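Long-range contact in thioredoxin-like protein (PDB 3TY1), which is of unknown exact function but probably binds carbohydrate, being related to the aldose 1-epimerases of the galactose mutarotase superfamily: residues A[288-301]-A[312-324]. Sequence-based numbering, arbitrary orientation.
With SO4 (sulfate ion), chain K.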
loop_
_atom_site.group_PDB
_atom_site.type_symbol
_atom_site.label_atom_id
_atom_site.label_comp_id
_atom_site.label_asym_id
_atom_site.label_seq_id
_atom_site.Cartn_x
_atom_site.Cartn_y
_atom_site.Cartn_z
ATOM N N ILE A 288 -14.012 31.552 -7.598
ATOM C CA ILE A 288 -12.600 31.262 -7.565
ATOM C C ILE A 288 -11.909 32.296 -8.407
ATOM O O ILE A 288 -12.224 32.460 -9.605
ATOM C CB ILE A 288 -12.239 29.834 -8.124
ATOM C CG1 ILE A 288 -13.066 28.745 -7.466
ATOM C CG2 ILE A 288 -10.765 29.488 -7.925
ATOM C CD1 ILE A 288 -12.853 27.339 -8.092
ATOM N N GLN A 289 -10.977 33.002 -7.798
ATOM C CA GLN A 289 -10.089 33.898 -8.513
ATOM C C GLN A 289 -8.784 33.195 -8.749
ATOM O O GLN A 289 -8.243 32.598 -7.837
ATOM C CB GLN A 289 -9.820 35.180 -7.725
ATOM C CG GLN A 289 -8.762 36.136 -8.349
ATOM C CD GLN A 289 -8.459 37.354 -7.463
ATOM O OE1 GLN A 289 -9.185 37.637 -6.514
ATOM N NE2 GLN A 289 -7.360 38.027 -7.745
ATOM N N PHE A 290 -8.248 33.312 -9.959
ATOM C CA PHE A 290 -6.937 32.739 -10.276
ATOM C C PHE A 290 -6.215 33.605 -11.282
ATOM O O PHE A 290 -6.811 34.499 -11.883
ATOM C CB PHE A 290 -7.010 31.249 -10.699
ATOM C CG PHE A 290 -7.766 30.975 -11.961
ATOM C CD1 PHE A 290 -9.141 30.867 -11.944
ATOM C CD2 PHE A 290 -7.096 30.814 -13.177
ATOM C CE1 PHE A 290 -9.864 30.629 -13.118
ATOM C CE2 PHE A 290 -7.808 30.534 -14.348
ATOM C CZ PHE A 290 -9.190 30.432 -14.308
ATOM N N ASP A 291 -4.917 33.371 -11.383
ATOM C CA ASP A 291 -3.987 34.125 -12.205
ATOM C C ASP A 291 -3.713 33.328 -13.487
ATOM O O ASP A 291 -3.117 32.232 -13.429
ATOM C CB ASP A 291 -2.701 34.320 -11.390
ATOM C CG ASP A 291 -1.707 35.280 -12.031
ATOM O OD1 ASP A 291 -1.336 35.121 -13.229
ATOM O OD2 ASP A 291 -1.294 36.233 -11.331
ATOM N N THR A 292 -4.097 33.885 -14.645
ATOM C CA THR A 292 -3.948 33.166 -15.917
ATOM C C THR A 292 -2.498 33.006 -16.430
ATOM O O THR A 292 -2.268 32.275 -17.384
ATOM C CB THR A 292 -4.831 33.760 -17.035
ATOM O OG1 THR A 292 -4.484 35.121 -17.206
ATOM C CG2 THR A 292 -6.335 33.651 -16.676
ATOM N N ARG A 293 -1.529 33.650 -15.793
ATOM C CA ARG A 293 -0.110 33.349 -16.061
ATOM C C ARG A 293 0.356 32.068 -15.390
ATOM O O ARG A 293 1.291 31.431 -15.848
ATOM C CB ARG A 293 0.787 34.469 -15.563
ATOM C CG ARG A 293 0.573 35.780 -16.283
ATOM C CD ARG A 293 1.270 36.907 -15.555
ATOM N NE ARG A 293 0.715 37.093 -14.218
ATOM C CZ ARG A 293 1.167 37.988 -13.333
ATOM N NH1 ARG A 293 2.166 38.812 -13.636
ATOM N NH2 ARG A 293 0.598 38.078 -12.145
ATOM N N GLN A 294 -0.294 31.711 -14.279
ATOM C CA GLN A 294 0.025 30.531 -13.510
ATOM C C GLN A 294 -0.842 29.343 -13.935
ATOM O O GLN A 294 -0.352 28.227 -14.026
ATOM C CB GLN A 294 -0.245 30.808 -12.013
ATOM C CG GLN A 294 0.512 32.033 -11.441
ATOM C CD GLN A 294 0.110 32.385 -10.002
ATOM O OE1 GLN A 294 -0.939 31.975 -9.501
ATOM N NE2 GLN A 294 0.956 33.145 -9.336
ATOM N N LEU A 295 -2.124 29.610 -14.169
ATOM C CA LEU A 295 -3.124 28.596 -14.498
ATOM C C LEU A 295 -3.859 29.110 -15.762
ATOM O O LEU A 295 -4.936 29.698 -15.683
ATOM C CB LEU A 295 -4.046 28.350 -13.287
ATOM C CG LEU A 295 -3.400 27.814 -12.018
ATOM C CD1 LEU A 295 -4.402 27.865 -10.834
ATOM C CD2 LEU A 295 -2.826 26.347 -12.184
ATOM N N PRO A 296 -3.252 28.915 -16.937
ATOM C CA PRO A 296 -3.836 29.514 -18.148
ATOM C C PRO A 296 -5.132 28.972 -18.692
ATOM O O PRO A 296 -5.768 29.677 -19.490
ATOM C CB PRO A 296 -2.705 29.387 -19.199
ATOM C CG PRO A 296 -1.545 28.848 -18.487
ATOM C CD PRO A 296 -2.035 28.169 -17.268
ATOM N N VAL A 297 -5.531 27.758 -18.299
ATOM C CA VAL A 297 -6.720 27.104 -18.823
ATOM C C VAL A 297 -7.700 26.773 -17.726
ATOM O O VAL A 297 -7.359 26.845 -16.547
ATOM C CB VAL A 297 -6.384 25.849 -19.674
ATOM C CG1 VAL A 297 -5.539 26.304 -20.913
ATOM C CG2 VAL A 297 -5.700 24.752 -18.862
ATOM N N LEU A 298 -8.927 26.478 -18.139
ATOM C CA LEU A 298 -10.014 26.178 -17.210
ATOM C C LEU A 298 -10.846 25.008 -17.714
ATOM O O LEU A 298 -11.194 24.947 -18.887
ATOM C CB LEU A 298 -10.884 27.423 -17.030
ATOM C CG LEU A 298 -12.077 27.376 -16.068
ATOM C CD1 LEU A 298 -11.588 27.157 -14.668
ATOM C CD2 LEU A 298 -12.810 28.730 -16.151
ATOM N N THR A 299 -11.161 24.084 -16.817
ATOM C CA THR A 299 -12.038 22.950 -17.125
ATOM C C THR A 299 -13.295 23.076 -16.295
ATOM O O THR A 299 -13.230 23.393 -15.088
ATOM C CB THR A 299 -11.330 21.600 -16.802
ATOM O OG1 THR A 299 -10.167 21.468 -17.617
ATOM C CG2 THR A 299 -12.271 20.381 -17.018
ATOM N N LEU A 300 -14.428 22.833 -16.943
ATOM C CA LEU A 300 -15.738 22.836 -16.309
ATOM C C LEU A 300 -16.215 21.383 -16.352
ATOM O O LEU A 300 -16.391 20.819 -17.428
ATOM C CB LEU A 300 -16.686 23.737 -17.112
ATOM C CG LEU A 300 -18.159 23.792 -16.670
ATOM C CD1 LEU A 300 -18.325 24.263 -15.203
ATOM C CD2 LEU A 300 -18.989 24.653 -17.623
ATOM N N TRP A 301 -16.414 20.784 -15.179
ATOM C CA TRP A 301 -16.845 19.407 -15.046
ATOM C C TRP A 301 -18.287 19.487 -14.558
ATOM O O TRP A 301 -18.516 19.983 -13.475
ATOM C CB TRP A 301 -15.917 18.670 -14.029
ATOM C CG TRP A 301 -16.335 17.313 -13.628
ATOM C CD1 TRP A 301 -16.742 16.301 -14.451
ATOM C CD2 TRP A 301 -16.376 16.787 -12.291
ATOM N NE1 TRP A 301 -17.040 15.182 -13.705
ATOM C CE2 TRP A 301 -16.793 15.440 -12.386
ATOM C CE3 TRP A 301 -16.054 17.310 -11.025
ATOM C CZ2 TRP A 301 -16.972 14.625 -11.250
ATOM C CZ3 TRP A 301 -16.178 16.485 -9.901
ATOM C CH2 TRP A 301 -16.642 15.153 -10.034
ATOM N N VAL A 312 -22.468 17.119 -8.663
ATOM C CA VAL A 312 -21.378 18.000 -8.361
ATOM C C VAL A 312 -20.834 18.646 -9.636
ATOM O O VAL A 312 -20.974 18.100 -10.738
ATOM C CB VAL A 312 -20.237 17.174 -7.624
ATOM C CG1 VAL A 312 -19.820 15.976 -8.453
ATOM C CG2 VAL A 312 -19.049 18.042 -7.221
ATOM N N THR A 313 -20.246 19.825 -9.476
ATOM C CA THR A 313 -19.546 20.463 -10.566
ATOM C C THR A 313 -18.142 20.819 -10.135
ATOM O O THR A 313 -17.883 21.214 -8.984
ATOM C CB THR A 313 -20.302 21.744 -11.100
ATOM O OG1 THR A 313 -19.630 22.256 -12.274
ATOM C CG2 THR A 313 -20.358 22.822 -10.045
ATOM N N GLY A 314 -17.221 20.673 -11.069
ATOM C CA GLY A 314 -15.824 21.065 -10.858
ATOM C C GLY A 314 -15.546 22.316 -11.615
ATOM O O GLY A 314 -15.893 22.398 -12.824
ATOM N N ILE A 315 -14.943 23.302 -10.947
ATOM C CA ILE A 315 -14.398 24.521 -11.617
ATOM C C ILE A 315 -12.914 24.326 -11.442
ATOM O O ILE A 315 -12.420 24.397 -10.321
ATOM C CB ILE A 315 -14.845 25.807 -10.947
ATOM C CG1 ILE A 315 -16.373 25.923 -10.988
ATOM C CG2 ILE A 315 -14.206 27.007 -11.656
ATOM C CD1 ILE A 315 -16.917 27.201 -10.290
ATOM N N GLU A 316 -12.212 24.000 -12.517
ATOM C CA GLU A 316 -10.860 23.451 -12.421
ATOM C C GLU A 316 -9.805 24.220 -13.173
ATOM O O GLU A 316 -9.452 23.877 -14.330
ATOM C CB GLU A 316 -10.899 21.989 -12.901
ATOM C CG GLU A 316 -12.078 21.164 -12.368
ATOM C CD GLU A 316 -12.101 19.758 -12.869
ATOM O OE1 GLU A 316 -11.157 19.338 -13.581
ATOM O OE2 GLU A 316 -13.098 19.067 -12.550
ATOM N N PRO A 317 -9.297 25.272 -12.552
ATOM C CA PRO A 317 -8.242 26.016 -13.223
ATOM C C PRO A 317 -6.974 25.185 -13.231
ATOM O O PRO A 317 -6.694 24.470 -12.267
ATOM C CB PRO A 317 -8.097 27.288 -12.395
ATOM C CG PRO A 317 -8.852 27.066 -11.167
ATOM C CD PRO A 317 -9.775 25.937 -11.340
ATOM N N GLY A 318 -6.248 25.234 -14.332
ATOM C CA GLY A 318 -5.072 24.432 -14.451
ATOM C C GLY A 318 -4.066 24.914 -15.450
ATOM O O GLY A 318 -4.319 25.886 -16.201
ATOM N N THR A 319 -2.906 24.255 -15.431
ATOM C CA THR A 319 -1.919 24.402 -16.501
ATOM C C THR A 319 -2.313 23.505 -17.689
ATOM O O THR A 319 -1.910 23.742 -18.833
ATOM C CB THR A 319 -0.475 24.055 -16.049
ATOM O OG1 THR A 319 -0.431 22.698 -15.616
ATOM C CG2 THR A 319 0.009 24.980 -14.935
ATOM N N SER A 320 -3.114 22.484 -17.402
ATOM C CA SER A 320 -3.559 21.490 -18.375
ATOM C C SER A 320 -5.059 21.263 -18.303
ATOM O O SER A 320 -5.741 21.586 -17.305
ATOM C CB SER A 320 -2.852 20.133 -18.132
ATOM O OG SER A 320 -1.689 19.964 -18.904
ATOM N N TYR A 321 -5.567 20.720 -19.405
ATOM C CA TYR A 321 -6.889 20.131 -19.447
ATOM C C TYR A 321 -6.722 18.700 -18.940
ATOM O O TYR A 321 -5.608 18.234 -18.695
ATOM C CB TYR A 321 -7.499 20.174 -20.863
ATOM C CG TYR A 321 -7.759 21.579 -21.341
ATOM C CD1 TYR A 321 -8.649 22.430 -20.656
ATOM C CD2 TYR A 321 -7.133 22.078 -22.475
ATOM C CE1 TYR A 321 -8.901 23.747 -21.137
ATOM C CE2 TYR A 321 -7.363 23.371 -22.929
ATOM C CZ TYR A 321 -8.243 24.206 -22.262
ATOM O OH TYR A 321 -8.460 25.503 -22.728
ATOM N N ALA A 322 -7.847 18.011 -18.773
ATOM C CA ALA A 322 -7.859 16.702 -18.148
ATOM C C ALA A 322 -7.537 15.518 -19.061
ATOM O O ALA A 322 -7.654 14.348 -18.633
ATOM C CB ALA A 322 -9.234 16.487 -17.420
ATOM N N TYR A 323 -7.154 15.792 -20.308
ATOM C CA TYR A 323 -6.660 14.737 -21.187
ATOM C C TYR A 323 -5.404 14.112 -20.588
ATOM O O TYR A 323 -4.784 14.718 -19.739
ATOM C CB TYR A 323 -6.334 15.250 -22.588
ATOM C CG TYR A 323 -7.508 15.828 -23.330
ATOM C CD1 TYR A 323 -8.517 15.013 -23.802
ATOM C CD2 TYR A 323 -7.611 17.210 -23.554
ATOM C CE1 TYR A 323 -9.606 15.546 -24.491
ATOM C CE2 TYR A 323 -8.695 17.754 -24.238
ATOM C CZ TYR A 323 -9.689 16.911 -24.694
ATOM O OH TYR A 323 -10.774 17.409 -25.358
ATOM N N PRO A 324 -5.043 12.878 -21.009
ATOM C CA PRO A 324 -3.838 12.238 -20.499
ATOM C C PRO A 324 -2.561 12.991 -20.854
ATOM O O PRO A 324 -2.555 13.808 -21.769
ATOM C CB PRO A 324 -3.850 10.852 -21.156
ATOM C CG PRO A 324 -5.231 10.625 -21.581
ATOM C CD PRO A 324 -5.795 11.979 -21.899
HETATM S S SO4 K . 3.814 34.884 -11.286
HETATM O O1 SO4 K . 2.941 34.762 -12.469
HETATM O O2 SO4 K . 5.221 34.956 -11.729
HETATM O O3 SO4 K . 3.477 36.121 -10.540
HETATM O O4 SO4 K . 3.691 33.712 -10.386
HETATM O O HOH W 1 -10.417 19.171 -19.200
HETATM O O HOH W 2 -8.226 22.777 -16.386
#
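V297 packs over one face of the Y321 ring. V297 CB lies 3.6 Å from Y321 CZ. V297 CG1 lies 3.5 Å from Y321 OH. With CG1 anti to the carbonyl carbon (chi1 -62°), V297 CG2 falls between the backbone N and the carbonyl carbon, over the ring toward its rim. V297 CG2 also lies 3.2 Å from G318 O and 3.5 Å from S320 O. The hydroxyl of Y321 is bonded to the carbonyl of I263, on the neighbouring strand 259-265. At the ring edge, near its plane, lie L298 O and T299 OG1. Two waters bond to T299 OG1; one also binds A322 N, and the other gives its protons to E316 O and S320 O. This ties the turn after G318 back to the strand. On the other sheet face, P317 CB sits over the F290 ring, 3.5 Å from its centroid, a CH-pi contact. L298 CD1 and L295 CD1 add to this apolar cluster. Backbone bonds pair V297/G318, T299/E316 and W301/G314. W301 O accepts G314 N, in the carbonyl plane, and T313 OG1, above it; T313 OG1 also bonds the Y249 hydroxyl. The arrangement is an antiparallel beta hairpin in the mixed sheet of a galactose mutarotase-like supersandwich.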